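Local coordinates for protein uncharacterized peptidase Lmo0363 (Listeria monocytogenes, PDB 3L4E) that is uncharacterised but belongs to the peptidase S51 family and probably acts as a serine-type peptidase, at residues F6-F11 with I117-G122; V124-N129 with N152-S157; A131-M136 with T158-N163; Y162-F167 with P186-E191. One frame throughout, in Å; residues are numbered along the deposited sequence. Where two conformers were deposited one is given.

Contact 1 (F6-F11 with I117-G122); sequences FLTSSF and IGESAG
Phe6 stands in parallel register with Ile117, and its carbonyl O receives the amide of Gly118 over an N to O distance of 3.0 Å. On the same face of the sheet, ring atom CD2 of Phe6 lies 4.0 Å from CG2 of Ile117. Leu7 pairs with Gly118 on the other face, where the glycine offers only backbone to its CD2. Thr8, level with Glu119, ends the ladder: its N donates to Gly118 O, and its O accepts from Ser120 N at 2.8 Å and 171°. Its OG1, anti to the backbone N (chi1 175°), accepts from Ser10 N at 3.0 Å, an ST turn that bends the chain beyond the strand. Ser9 O lies 2.6 Å from Ser120 OG in one of two deposited conformers, so that bond is doubtful. Ser9 OG, for its part, accepts from His161 N. At Phe11 the chain has returned over Glu119, whose OE1 takes Phe11 N at 2.8 Å on its anti lone pair, and ring atom CD1 of Phe11 reaches the same Ile117 CG2 that touches Phe6. Since Gly87 N binds the other oxygen, OE2, the buried Glu119 carboxylate holds two backbone amides, which would be expected to stabilise negative charge. Ser120, a charge-relay residue by similarity, has a positive phi, consistent with a nucleophile elbow entered directly from the last ladder bond.

Contact 2 (V124-N129 with N152-S157); sequences VITSPN and NLVDFS
Thr126 O is gripped by two consecutive amides, Leu153 N at 2.9 Å and Val154 N at 3.3 Å, which approach from opposite faces of its carbonyl plane, while neighbouring Ser127 O accepts from Asn152 N at 3.0 Å with the donor well above the plane (57°). Neither segment is a regular strand here, and the carbonyls of one loop simply dock on a row of amides of the other. A type I turn from Val124 to Ser127 presents them. Ser127 reinforces that turn: its OG, between the backbone N and the carbonyl carbon (chi1 72°), lies 2.8 Å from Val124 O, which also accepts Ser127 N. Among the side chains, Pro128 crosses Asn152 at about a right angle: its CB lies 3.6 Å from Asn152 OD1, and its CD lies 3.5 Å from Val154 O. CG2 of Thr126 meets CD1 of Leu153 at 4.1 Å, again roughly perpendicular. Val154 CG2 faces two ways, toward Thr126 and over the centre of the Phe156 ring, 3.7 Å above its plane. The hydroxyl of Thr126 turns to Ala123 O, and a water donates both to it and to Phe156 O. Chemically the contact is mainly backbone hydrogen bonding between two loops: amides satisfy Thr126 O and Ser127 O, a water joins Thr126 OG1 to Phe156 O, and a few apolar atoms pack around them.

Contact 3 (A131-M136 with T158-N163); sequences AYIQTM and TLPHYN
Met136, present as selenomethionine, and Tyr132 bring the largest buried areas to this contact; Tyr132 meets Thr158 at the start of the facing segment, Met136 meets Pro160 and His161 further on. Tyr132 works through its hydroxyl: OH donates to Thr158 O at 2.7 Å, tilted 32° from that carbonyl's plane, while the oxygen itself sits in the plane of the ring, at its edge. The bond from CA to CB of Tyr132 points toward the other segment, and chi1 of 70° sets CG between the backbone N and the carbonyl carbon. Leu159, next in buried area, turns CD1 to Ile133 CD1 at 3.9 Å, and Ile133 CD1 also meets Pro160 CD tip to tip at 4.2 Å. Met136 approaches His161 at about a right angle. In one of two deposited conformers its SE lies in the plane of the imidazole, 4.0 Å from CD2 and 5.1 Å from the ring centroid, an edge-on Met-aromatic contact established for that copy alone; its CE is 3.7 Å from Pro160 O. The His161 ring, probably part of the charge relay, also stacks with Phe167, and its ND1 is hydrogen-bonded to Asn189 ND2. Around this interface, Val124 of helix 121-124 touches Tyr132, Ile133 and Pro160. Helix 90-100 backs Ile133 through Thr90 and Phe91, and Ile174 of helix 168-177 touches Leu159, which lies on strand 157-159, parallel to strand 184-186.

Contact 4 (Y162-F167 with P186-E191); sequences YNNTPF and PISNHE. With SO4 (sulfate ion), chain B.
Asn164 and Asn189 stack their amides with planes 10° apart, sliding past each other in opposite directions, so that Asn164 CG lies 3.5 Å from Asn189 OD1. They join the two loops of a small beta-alpha-beta unit: loop 162-167 leads from strand 157-159 into helix 168-177, and the loop at 186-191 leaves the parallel strand 184-186. Asn164 CG is anti to the carbonyl carbon, beside the backbone N (chi1 -76°), and its OD1 also accepts from Asn189 N at 2.7 Å, the donor standing above the carbonyl plane. Closer to the strands, Tyr162 N donates to Ile187 O at 3.0 Å, and Pro186 CB sits over one face of the Tyr162 ring, 3.7 Å from its centroid, a CH-pi contact. A sulfate, probably from the crystallisation liquor, bridges both loops. His190 ND1 donates to its O1 at 2.7 Å, with that oxygen in the plane of the imidazole; Ser188 OG lies very close to O4, Asn164 ND2 adds a long bond to O3 and a weak one to O1, and Arg204 NH1 a further bond. In the next shell, a type I turn from Ser188 to Glu191 positions Ser188 OG and His190 ND1, fastened by Ser188 N to Glu191 OE1 at 2.8 Å. Phe167 N donates to Asn164 O, closing the other loop around the cis peptide before Pro166. Asn189 OD1 accepts from a water, 3.1 Å away, that also donates to Thr165 O.

Contact 1 is the core of the set, a parallel ladder near the centre of the chain; contact 3 is also buried, contact 2 partly so, and contact 4 lies at the surface. Their chemistry differs: regular sheet bonds in contact 1, loop-to-loop peptide bonds with a bridging water in contact 2, apolar tips around one hydroxyl bond in contact 3, stacked amides and a bound anion in contact 4. The segments of contacts 2 and 3 alternate along the chain, and contacts 3 and 4 share Tyr162 and Asn163. The side chains of Ser120 in contact 1 and His161 in contact 3 are about 3 Å apart at their nearest atoms, and Asn189 of contact 4 adjoins His161.

Contact 1 (F6-F11 with I117-G122)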
loop_
_atom_site.group_PDB
_atom_site.type_symbol
_atom_site.label_atom_id
_atom_site.label_comp_id
_atom_site.label_asym_id
_atom_site.label_seq_id
_atom_site.Cartn_x
_atom_site.Cartn_y
_atom_site.Cartn_z
ATOM N N PHE A 6 -4.709 6.829 0.590
ATOM C CA PHE A 6 -3.515 7.630 0.836
ATOM C C PHE A 6 -2.341 6.777 0.387
ATOM O O PHE A 6 -2.090 5.731 0.980
ATOM C CB PHE A 6 -3.421 7.938 2.332
ATOM C CG PHE A 6 -2.218 8.746 2.730
ATOM C CD1 PHE A 6 -2.284 10.137 2.776
ATOM C CD2 PHE A 6 -1.026 8.124 3.080
ATOM C CE1 PHE A 6 -1.187 10.892 3.169
ATOM C CE2 PHE A 6 0.084 8.880 3.470
ATOM C CZ PHE A 6 -0.000 10.260 3.512
ATOM N N LEU A 7 -1.653 7.196 -0.678
ATOM C CA LEU A 7 -0.558 6.401 -1.236
ATOM C C LEU A 7 0.786 7.070 -0.963
ATOM O O LEU A 7 0.917 8.285 -1.081
ATOM C CB LEU A 7 -0.756 6.178 -2.742
ATOM C CG LEU A 7 -2.129 5.643 -3.157
ATOM C CD1 LEU A 7 -2.218 5.421 -4.683
ATOM C CD2 LEU A 7 -2.432 4.352 -2.408
ATOM N N THR A 8 1.786 6.273 -0.607
ATOM C CA THR A 8 3.068 6.807 -0.176
ATOM C C THR A 8 4.196 5.845 -0.558
ATOM O O THR A 8 3.947 4.660 -0.773
ATOM C CB THR A 8 3.047 7.058 1.368
ATOM O OG1 THR A 8 4.339 7.479 1.821
ATOM C CG2 THR A 8 2.659 5.795 2.118
ATOM N N SER A 9 5.423 6.355 -0.650
ATOM C CA SER A 9 6.612 5.514 -0.816
ATOM C C SER A 9 7.147 5.068 0.536
ATOM O O SER A 9 7.819 4.041 0.649
ATOM C CB SER A 9 7.728 6.282 -1.530
ATOM O OG SER A 9 7.317 6.794 -2.777
ATOM N N SER A 10 6.858 5.866 1.560
ATOM C CA SER A 10 7.489 5.715 2.862
ATOM C C SER A 10 6.639 6.432 3.893
ATOM O O SER A 10 6.746 7.646 4.052
ATOM C CB SER A 10 8.899 6.316 2.824
ATOM O OG SER A 10 9.508 6.319 4.106
ATOM N N PHE A 11 5.766 5.693 4.571
ATOM C CA PHE A 11 4.801 6.332 5.452
ATOM C C PHE A 11 5.503 7.185 6.511
ATOM O O PHE A 11 5.059 8.283 6.818
ATOM C CB PHE A 11 3.842 5.313 6.091
ATOM C CG PHE A 11 2.754 5.950 6.922
ATOM C CD1 PHE A 11 1.647 6.511 6.309
ATOM C CD2 PHE A 11 2.855 6.016 8.306
ATOM C CE1 PHE A 11 0.644 7.124 7.053
ATOM C CE2 PHE A 11 1.857 6.623 9.068
ATOM C CZ PHE A 11 0.748 7.183 8.441
ATOM N N ILE A 117 -4.543 2.869 3.229
ATOM C CA ILE A 117 -3.213 3.469 3.222
ATOM C C ILE A 117 -2.264 2.465 2.587
ATOM O O ILE A 117 -2.108 1.343 3.082
ATOM C CB ILE A 117 -2.718 3.793 4.637
ATOM C CG1 ILE A 117 -3.705 4.713 5.369
ATOM C CG2 ILE A 117 -1.303 4.397 4.583
ATOM C CD1 ILE A 117 -3.496 4.721 6.880
ATOM N N GLY A 118 -1.663 2.847 1.466
ATOM C CA GLY A 118 -0.779 1.939 0.755
ATOM C C GLY A 118 0.635 2.459 0.650
ATOM O O GLY A 118 0.858 3.521 0.060
ATOM N N GLU A 119 1.584 1.711 1.210
ATOM C CA GLU A 119 2.990 2.103 1.198
ATOM C C GLU A 119 3.797 1.265 0.223
ATOM O O GLU A 119 3.855 0.040 0.356
ATOM C CB GLU A 119 3.599 1.929 2.582
ATOM C CG GLU A 119 5.096 2.193 2.613
ATOM C CD GLU A 119 5.683 1.926 3.976
ATOM O OE1 GLU A 119 6.016 2.903 4.663
ATOM O OE2 GLU A 119 5.790 0.748 4.376
ATOM N N SER A 120 4.430 1.935 -0.739
ATOM C CA SER A 120 5.240 1.266 -1.758
ATOM C C SER A 120 4.475 0.108 -2.401
ATOM O O SER A 120 3.520 0.347 -3.132
ATOM C CB SER A 120 6.585 0.831 -1.178
ATOM O OG SER A 120 7.366 1.972 -0.868
ATOM N N ALA A 121 4.874 -1.135 -2.139
ATOM C CA ALA A 121 4.117 -2.294 -2.646
ATOM C C ALA A 121 2.600 -2.118 -2.447
ATOM O O ALA A 121 1.794 -2.477 -3.319
ATOM C CB ALA A 121 4.582 -3.584 -1.973
ATOM N N GLY A 122 2.209 -1.566 -1.301
ATOM C CA GLY A 122 0.797 -1.375 -1.003
ATOM C C GLY A 122 0.155 -0.301 -1.864
ATOM O O GLY A 122 -1.063 -0.307 -2.074
#

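Contact 2 (V124-N129 with N152-S157)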
loop_
_atom_site.group_PDB
_atom_site.type_symbol
_atom_site.label_atom_id
_atom_site.label_comp_id
_atom_site.label_asym_id
_atom_site.label_seq_id
_atom_site.Cartn_x
_atom_site.Cartn_y
_atom_site.Cartn_z
ATOM N N VAL A 124 1.533 0.196 -5.083
ATOM C CA VAL A 124 1.640 -0.381 -6.413
ATOM C C VAL A 124 0.423 -1.261 -6.733
ATOM O O VAL A 124 -0.071 -1.248 -7.869
ATOM C CB VAL A 124 2.973 -1.155 -6.593
ATOM C CG1 VAL A 124 3.005 -1.909 -7.924
ATOM C CG2 VAL A 124 4.153 -0.202 -6.497
ATOM N N ILE A 125 -0.075 -2.016 -5.749
ATOM C CA ILE A 125 -1.217 -2.905 -6.030
ATOM C C ILE A 125 -2.545 -2.183 -6.302
ATOM O O ILE A 125 -3.528 -2.826 -6.685
ATOM C CB ILE A 125 -1.434 -4.009 -4.944
ATOM C CG1 ILE A 125 -1.777 -3.388 -3.590
ATOM C CG2 ILE A 125 -0.228 -4.925 -4.841
ATOM C CD1 ILE A 125 -2.306 -4.418 -2.598
ATOM N N THR A 126 -2.588 -0.862 -6.121
ATOM C CA THR A 126 -3.789 -0.108 -6.498
ATOM C C THR A 126 -3.894 0.086 -8.014
ATOM O O THR A 126 -4.956 0.429 -8.522
ATOM C CB THR A 126 -3.874 1.281 -5.824
ATOM O OG1 THR A 126 -2.825 2.126 -6.315
ATOM C CG2 THR A 126 -3.785 1.173 -4.310
ATOM N N SER A 127 -2.792 -0.143 -8.726
ATOM C CA SER A 127 -2.753 0.008 -10.182
ATOM C C SER A 127 -3.497 -1.113 -10.901
ATOM O O SER A 127 -3.890 -2.104 -10.288
ATOM C CB SER A 127 -1.305 0.018 -10.662
ATOM O OG SER A 127 -0.737 -1.280 -10.567
ATOM N N PRO A 128 -3.689 -0.962 -12.216
ATOM C CA PRO A 128 -4.334 -2.043 -12.974
ATOM C C PRO A 128 -3.507 -3.328 -13.015
ATOM O O PRO A 128 -4.079 -4.411 -13.043
ATOM C CB PRO A 128 -4.450 -1.456 -14.387
ATOM C CG PRO A 128 -4.426 0.039 -14.179
ATOM C CD PRO A 128 -3.490 0.252 -13.032
ATOM N N ASN A 129 -2.183 -3.213 -13.025
ATOM C CA ASN A 129 -1.313 -4.367 -13.259
ATOM C C ASN A 129 0.100 -4.053 -12.779
ATOM O O ASN A 129 0.636 -2.984 -13.078
ATOM C CB ASN A 129 -1.325 -4.732 -14.754
ATOM C CG ASN A 129 -0.352 -5.845 -15.101
ATOM O OD1 ASN A 129 0.859 -5.630 -15.145
ATOM N ND2 ASN A 129 -0.878 -7.039 -15.362
ATOM N N ASN A 152 -6.721 -2.388 -9.347
ATOM C CA ASN A 152 -7.309 -1.576 -10.404
ATOM C C ASN A 152 -8.233 -0.508 -9.818
ATOM O O ASN A 152 -9.302 -0.224 -10.361
ATOM C CB ASN A 152 -8.075 -2.478 -11.378
ATOM C CG ASN A 152 -8.415 -1.781 -12.675
ATOM O OD1 ASN A 152 -7.738 -0.840 -13.087
ATOM N ND2 ASN A 152 -9.467 -2.246 -13.335
ATOM N N LEU A 153 -7.819 0.067 -8.692
ATOM C CA LEU A 153 -8.576 1.132 -8.044
ATOM C C LEU A 153 -8.407 2.453 -8.765
ATOM O O LEU A 153 -9.304 3.288 -8.759
ATOM C CB LEU A 153 -8.122 1.303 -6.592
ATOM C CG LEU A 153 -8.671 0.295 -5.593
ATOM C CD1 LEU A 153 -7.734 0.151 -4.412
ATOM C CD2 LEU A 153 -10.061 0.716 -5.143
ATOM N N VAL A 154 -7.237 2.648 -9.362
ATOM C CA VAL A 154 -6.955 3.861 -10.109
ATOM C C VAL A 154 -6.408 3.478 -11.473
ATOM O O VAL A 154 -5.865 2.388 -11.656
ATOM C CB VAL A 154 -5.957 4.783 -9.378
ATOM C CG1 VAL A 154 -6.588 5.361 -8.108
ATOM C CG2 VAL A 154 -4.671 4.039 -9.058
ATOM N N ASP A 155 -6.559 4.372 -12.435
ATOM C CA ASP A 155 -6.108 4.075 -13.782
ATOM C C ASP A 155 -4.595 4.209 -13.880
ATOM O O ASP A 155 -3.975 3.702 -14.811
ATOM C CB ASP A 155 -6.803 4.986 -14.794
ATOM C CG ASP A 155 -8.297 4.724 -14.891
ATOM O OD1 ASP A 155 -8.759 3.674 -14.389
ATOM O OD2 ASP A 155 -9.014 5.566 -15.476
ATOM N N PHE A 156 -3.994 4.880 -12.902
ATOM C CA PHE A 156 -2.555 5.125 -12.946
ATOM C C PHE A 156 -1.711 4.101 -12.182
ATOM O O PHE A 156 -2.215 3.378 -11.309
ATOM C CB PHE A 156 -2.219 6.562 -12.515
ATOM C CG PHE A 156 -2.625 6.898 -11.099
ATOM C CD1 PHE A 156 -1.793 6.594 -10.030
ATOM C CD2 PHE A 156 -3.826 7.542 -10.842
ATOM C CE1 PHE A 156 -2.152 6.924 -8.733
ATOM C CE2 PHE A 156 -4.195 7.871 -9.540
ATOM C CZ PHE A 156 -3.356 7.554 -8.486
ATOM N N SER A 157 -0.424 4.051 -12.526
ATOM C CA SER A 157 0.515 3.089 -11.954
ATOM C C SER A 157 1.555 3.780 -11.075
ATOM O O SER A 157 2.548 4.324 -11.569
ATOM C CB SER A 157 1.215 2.303 -13.067
ATOM O OG SER A 157 0.272 1.615 -13.868
HETATM O O HOH W 1 -1.435 3.053 -8.666
HETATM O O HOH W 2 -0.279 -0.935 -14.229
#

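Contact 3 (A131-M136 with T158-N163)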
loop_
_atom_site.group_PDB
_atom_site.type_symbol
_atom_site.label_atom_id
_atom_site.label_comp_id
_atom_site.label_asym_id
_atom_site.label_seq_id
_atom_site.Cartn_x
_atom_site.Cartn_y
_atom_site.Cartn_z
ATOM N N ALA A 131 3.067 -5.534 -13.368
ATOM C CA ALA A 131 4.216 -5.999 -14.133
ATOM C C ALA A 131 5.348 -4.972 -14.143
ATOM O O ALA A 131 6.522 -5.336 -14.087
ATOM C CB ALA A 131 3.807 -6.374 -15.561
ATOM N N TYR A 132 4.990 -3.692 -14.190
ATOM C CA TYR A 132 5.977 -2.621 -14.304
ATOM C C TYR A 132 6.947 -2.544 -13.124
ATOM O O TYR A 132 8.000 -1.908 -13.226
ATOM C CB TYR A 132 5.283 -1.268 -14.497
ATOM C CG TYR A 132 4.535 -0.752 -13.272
ATOM C CD1 TYR A 132 5.113 0.178 -12.415
ATOM C CD2 TYR A 132 3.246 -1.187 -12.987
ATOM C CE1 TYR A 132 4.429 0.656 -11.304
ATOM C CE2 TYR A 132 2.555 -0.721 -11.886
ATOM C CZ TYR A 132 3.149 0.204 -11.045
ATOM O OH TYR A 132 2.448 0.670 -9.953
ATOM N N ILE A 133 6.599 -3.181 -12.007
ATOM C CA ILE A 133 7.426 -3.086 -10.809
ATOM C C ILE A 133 8.457 -4.220 -10.704
ATOM O O ILE A 133 9.229 -4.275 -9.747
ATOM C CB ILE A 133 6.551 -2.993 -9.515
ATOM C CG1 ILE A 133 7.222 -2.116 -8.450
ATOM C CG2 ILE A 133 6.215 -4.370 -8.963
ATOM C CD1 ILE A 133 7.357 -0.665 -8.850
ATOM N N GLN A 134 8.493 -5.104 -11.702
ATOM C CA GLN A 134 9.331 -6.304 -11.623
ATOM C C GLN A 134 10.846 -6.074 -11.565
ATOM O O GLN A 134 11.587 -6.969 -11.153
ATOM C CB GLN A 134 8.995 -7.287 -12.750
ATOM C CG GLN A 134 9.273 -6.768 -14.144
ATOM C CD GLN A 134 8.669 -7.661 -15.201
ATOM O OE1 GLN A 134 7.767 -7.252 -15.931
ATOM N NE2 GLN A 134 9.151 -8.898 -15.278
ATOM N N THR A 135 11.317 -4.903 -11.985
ATOM C CA THR A 135 12.742 -4.601 -11.846
ATOM C C THR A 135 13.082 -4.080 -10.444
ATOM O O THR A 135 14.256 -3.982 -10.082
ATOM C CB THR A 135 13.272 -3.620 -12.932
ATOM O OG1 THR A 135 12.488 -2.421 -12.928
ATOM C CG2 THR A 135 13.217 -4.256 -14.317
HETATM N N MSE A 136 12.070 -3.748 -9.651
HETATM C CA MSE A 136 12.336 -3.364 -8.272
HETATM C C MSE A 136 12.115 -4.542 -7.338
HETATM O O MSE A 136 12.916 -4.799 -6.438
HETATM C CB MSE A 136 11.462 -2.190 -7.833
HETATM C CG MSE A 136 11.604 -1.876 -6.342
HETATM SE SE MSE A 136 10.528 -0.379 -5.725
HETATM C CE MSE A 136 11.373 1.015 -6.808
ATOM N N THR A 158 1.328 3.743 -9.768
ATOM C CA THR A 158 2.181 4.456 -8.828
ATOM C C THR A 158 3.584 3.872 -8.817
ATOM O O THR A 158 3.762 2.658 -8.716
ATOM C CB THR A 158 1.588 4.432 -7.415
ATOM O OG1 THR A 158 0.257 4.963 -7.454
ATOM C CG2 THR A 158 2.438 5.246 -6.451
ATOM N N LEU A 159 4.577 4.746 -8.930
ATOM C CA LEU A 159 5.977 4.333 -8.942
ATOM C C LEU A 159 6.690 4.946 -7.743
ATOM O O LEU A 159 7.043 6.120 -7.760
ATOM C CB LEU A 159 6.643 4.763 -10.245
ATOM C CG LEU A 159 8.099 4.345 -10.423
ATOM C CD1 LEU A 159 8.241 2.831 -10.345
ATOM C CD2 LEU A 159 8.614 4.865 -11.752
ATOM N N PRO A 160 6.896 4.150 -6.685
ATOM C CA PRO A 160 7.426 4.724 -5.443
ATOM C C PRO A 160 8.943 4.860 -5.453
ATOM O O PRO A 160 9.634 4.256 -6.289
ATOM C CB PRO A 160 6.990 3.711 -4.382
ATOM C CG PRO A 160 6.979 2.407 -5.119
ATOM C CD PRO A 160 6.567 2.719 -6.546
ATOM N N HIS A 161 9.443 5.660 -4.515
ATOM C CA HIS A 161 10.862 5.987 -4.413
ATOM C C HIS A 161 11.389 6.658 -5.687
ATOM O O HIS A 161 12.559 6.494 -6.019
ATOM C CB HIS A 161 11.707 4.742 -4.094
ATOM C CG HIS A 161 11.141 3.863 -3.017
ATOM N ND1 HIS A 161 10.946 4.296 -1.722
ATOM C CD2 HIS A 161 10.758 2.564 -3.038
ATOM C CE1 HIS A 161 10.454 3.307 -0.996
ATOM N NE2 HIS A 161 10.329 2.243 -1.770
ATOM N N TYR A 162 10.542 7.408 -6.394
ATOM C CA TYR A 162 10.934 7.963 -7.701
ATOM C C TYR A 162 12.143 8.885 -7.622
ATOM O O TYR A 162 12.158 9.847 -6.850
ATOM C CB TYR A 162 9.777 8.691 -8.399
ATOM C CG TYR A 162 10.177 9.254 -9.754
ATOM C CD1 TYR A 162 10.306 8.423 -10.861
ATOM C CD2 TYR A 162 10.438 10.610 -9.922
ATOM C CE1 TYR A 162 10.678 8.928 -12.097
ATOM C CE2 TYR A 162 10.809 11.125 -11.158
ATOM C CZ TYR A 162 10.925 10.282 -12.242
ATOM O OH TYR A 162 11.299 10.784 -13.473
ATOM N N ASN A 163 13.144 8.587 -8.444
ATOM C CA ASN A 163 14.393 9.347 -8.472
ATOM C C ASN A 163 15.008 9.469 -7.079
ATOM O O ASN A 163 15.764 10.401 -6.798
ATOM C CB ASN A 163 14.183 10.727 -9.098
ATOM C CG ASN A 163 15.450 11.284 -9.714
ATOM O OD1 ASN A 163 16.324 10.533 -10.149
ATOM N ND2 ASN A 163 15.554 12.608 -9.758
#

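Contact 4 (Y162-F167 with P186-E191)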
loop_
_atom_site.group_PDB
_atom_site.type_symbol
_atom_site.label_atom_id
_atom_site.label_comp_id
_atom_site.label_asym_id
_atom_site.label_seq_id
_atom_site.Cartn_x
_atom_site.Cartn_y
_atom_site.Cartn_z
ATOM N N TYR A 162 10.542 7.408 -6.394
ATOM C CA TYR A 162 10.934 7.963 -7.701
ATOM C C TYR A 162 12.143 8.885 -7.622
ATOM O O TYR A 162 12.158 9.847 -6.850
ATOM C CB TYR A 162 9.777 8.691 -8.399
ATOM C CG TYR A 162 10.177 9.254 -9.754
ATOM C CD1 TYR A 162 10.306 8.423 -10.861
ATOM C CD2 TYR A 162 10.438 10.610 -9.922
ATOM C CE1 TYR A 162 10.678 8.928 -12.097
ATOM C CE2 TYR A 162 10.809 11.125 -11.158
ATOM C CZ TYR A 162 10.925 10.282 -12.242
ATOM O OH TYR A 162 11.299 10.784 -13.473
ATOM N N ASN A 163 13.144 8.587 -8.444
ATOM C CA ASN A 163 14.393 9.347 -8.472
ATOM C C ASN A 163 15.008 9.469 -7.079
ATOM O O ASN A 163 15.764 10.401 -6.798
ATOM C CB ASN A 163 14.183 10.727 -9.098
ATOM C CG ASN A 163 15.450 11.284 -9.714
ATOM O OD1 ASN A 163 16.324 10.533 -10.149
ATOM N ND2 ASN A 163 15.554 12.608 -9.758
ATOM N N ASN A 164 14.660 8.521 -6.213
ATOM C CA ASN A 164 15.239 8.410 -4.877
ATOM C C ASN A 164 16.227 7.259 -4.808
ATOM O O ASN A 164 15.869 6.113 -5.070
ATOM C CB ASN A 164 14.154 8.141 -3.830
ATOM C CG ASN A 164 13.345 9.369 -3.480
ATOM O OD1 ASN A 164 12.142 9.421 -3.733
ATOM N ND2 ASN A 164 13.993 10.358 -2.874
ATOM N N THR A 165 17.468 7.558 -4.447
ATOM C CA THR A 165 18.445 6.516 -4.156
ATOM C C THR A 165 17.834 5.598 -3.098
ATOM O O THR A 165 17.126 6.074 -2.214
ATOM C CB THR A 165 19.753 7.140 -3.622
ATOM O OG1 THR A 165 20.216 8.142 -4.539
ATOM C CG2 THR A 165 20.834 6.086 -3.441
ATOM N N PRO A 166 18.086 4.276 -3.186
ATOM C CA PRO A 166 18.861 3.530 -4.183
ATOM C C PRO A 166 18.010 2.993 -5.327
ATOM O O PRO A 166 18.283 1.897 -5.823
ATOM C CB PRO A 166 19.401 2.334 -3.383
ATOM C CG PRO A 166 18.915 2.524 -1.959
ATOM C CD PRO A 166 17.734 3.415 -2.049
ATOM N N PHE A 167 16.996 3.744 -5.740
ATOM C CA PHE A 167 16.120 3.310 -6.819
ATOM C C PHE A 167 16.159 4.291 -7.981
ATOM O O PHE A 167 15.214 4.371 -8.764
ATOM C CB PHE A 167 14.681 3.171 -6.312
ATOM C CG PHE A 167 14.536 2.222 -5.160
ATOM C CD1 PHE A 167 14.523 0.852 -5.371
ATOM C CD2 PHE A 167 14.407 2.697 -3.864
ATOM C CE1 PHE A 167 14.390 -0.026 -4.311
ATOM C CE2 PHE A 167 14.278 1.825 -2.802
ATOM C CZ PHE A 167 14.267 0.461 -3.026
ATOM N N PRO A 186 4.602 8.906 -10.925
ATOM C CA PRO A 186 5.786 8.895 -10.052
ATOM C C PRO A 186 5.581 9.623 -8.719
ATOM O O PRO A 186 5.005 10.705 -8.713
ATOM C CB PRO A 186 6.832 9.656 -10.882
ATOM C CG PRO A 186 6.307 9.675 -12.271
ATOM C CD PRO A 186 4.828 9.690 -12.153
ATOM N N ILE A 187 6.041 9.035 -7.612
ATOM C CA ILE A 187 6.106 9.743 -6.327
ATOM C C ILE A 187 7.404 9.429 -5.587
ATOM O O ILE A 187 7.843 8.280 -5.528
ATOM C CB ILE A 187 4.893 9.460 -5.395
ATOM C CG1 ILE A 187 4.703 7.955 -5.155
ATOM C CG2 ILE A 187 3.628 10.115 -5.941
ATOM C CD1 ILE A 187 3.733 7.615 -4.020
ATOM N N SER A 188 8.022 10.467 -5.039
ATOM C CA SER A 188 9.259 10.330 -4.282
ATOM C C SER A 188 8.985 9.935 -2.831
ATOM O O SER A 188 7.831 9.798 -2.421
ATOM C CB SER A 188 10.036 11.646 -4.314
ATOM O OG SER A 188 9.299 12.681 -3.678
ATOM N N ASN A 189 10.049 9.757 -2.053
ATOM C CA ASN A 189 9.904 9.367 -0.649
ATOM C C ASN A 189 9.133 10.371 0.210
ATOM O O ASN A 189 8.491 9.994 1.192
ATOM C CB ASN A 189 11.263 9.086 -0.014
ATOM C CG ASN A 189 11.870 7.787 -0.488
ATOM O OD1 ASN A 189 13.094 7.630 -0.498
ATOM N ND2 ASN A 189 11.023 6.848 -0.895
ATOM N N HIS A 190 9.186 11.645 -0.155
ATOM C CA HIS A 190 8.485 12.654 0.639
ATOM C C HIS A 190 7.227 13.192 -0.035
ATOM O O HIS A 190 6.728 14.259 0.319
ATOM C CB HIS A 190 9.440 13.770 1.053
ATOM C CG HIS A 190 10.517 13.306 1.983
ATOM N ND1 HIS A 190 11.680 12.717 1.539
ATOM C CD2 HIS A 190 10.589 13.313 3.334
ATOM C CE1 HIS A 190 12.434 12.400 2.577
ATOM N NE2 HIS A 190 11.797 12.756 3.677
ATOM N N GLU A 191 6.706 12.428 -0.993
ATOM C CA GLU A 191 5.426 12.737 -1.627
ATOM C C GLU A 191 4.363 11.722 -1.221
ATOM O O GLU A 191 4.662 10.557 -0.961
ATOM C CB GLU A 191 5.556 12.733 -3.161
ATOM C CG GLU A 191 6.131 14.018 -3.769
ATOM C CD GLU A 191 6.320 13.917 -5.282
ATOM O OE1 GLU A 191 6.637 12.808 -5.763
ATOM O OE2 GLU A 191 6.165 14.942 -5.983
HETATM S S SO4 B . 12.142 13.670 -1.962
HETATM O O1 SO4 B . 12.122 12.470 -1.129
HETATM O O2 SO4 B . 12.805 14.753 -1.235
HETATM O O3 SO4 B . 12.841 13.398 -3.212
HETATM O O4 SO4 B . 10.770 14.073 -2.259
HETATM O O HOH W 3 14.391 4.958 -1.411
#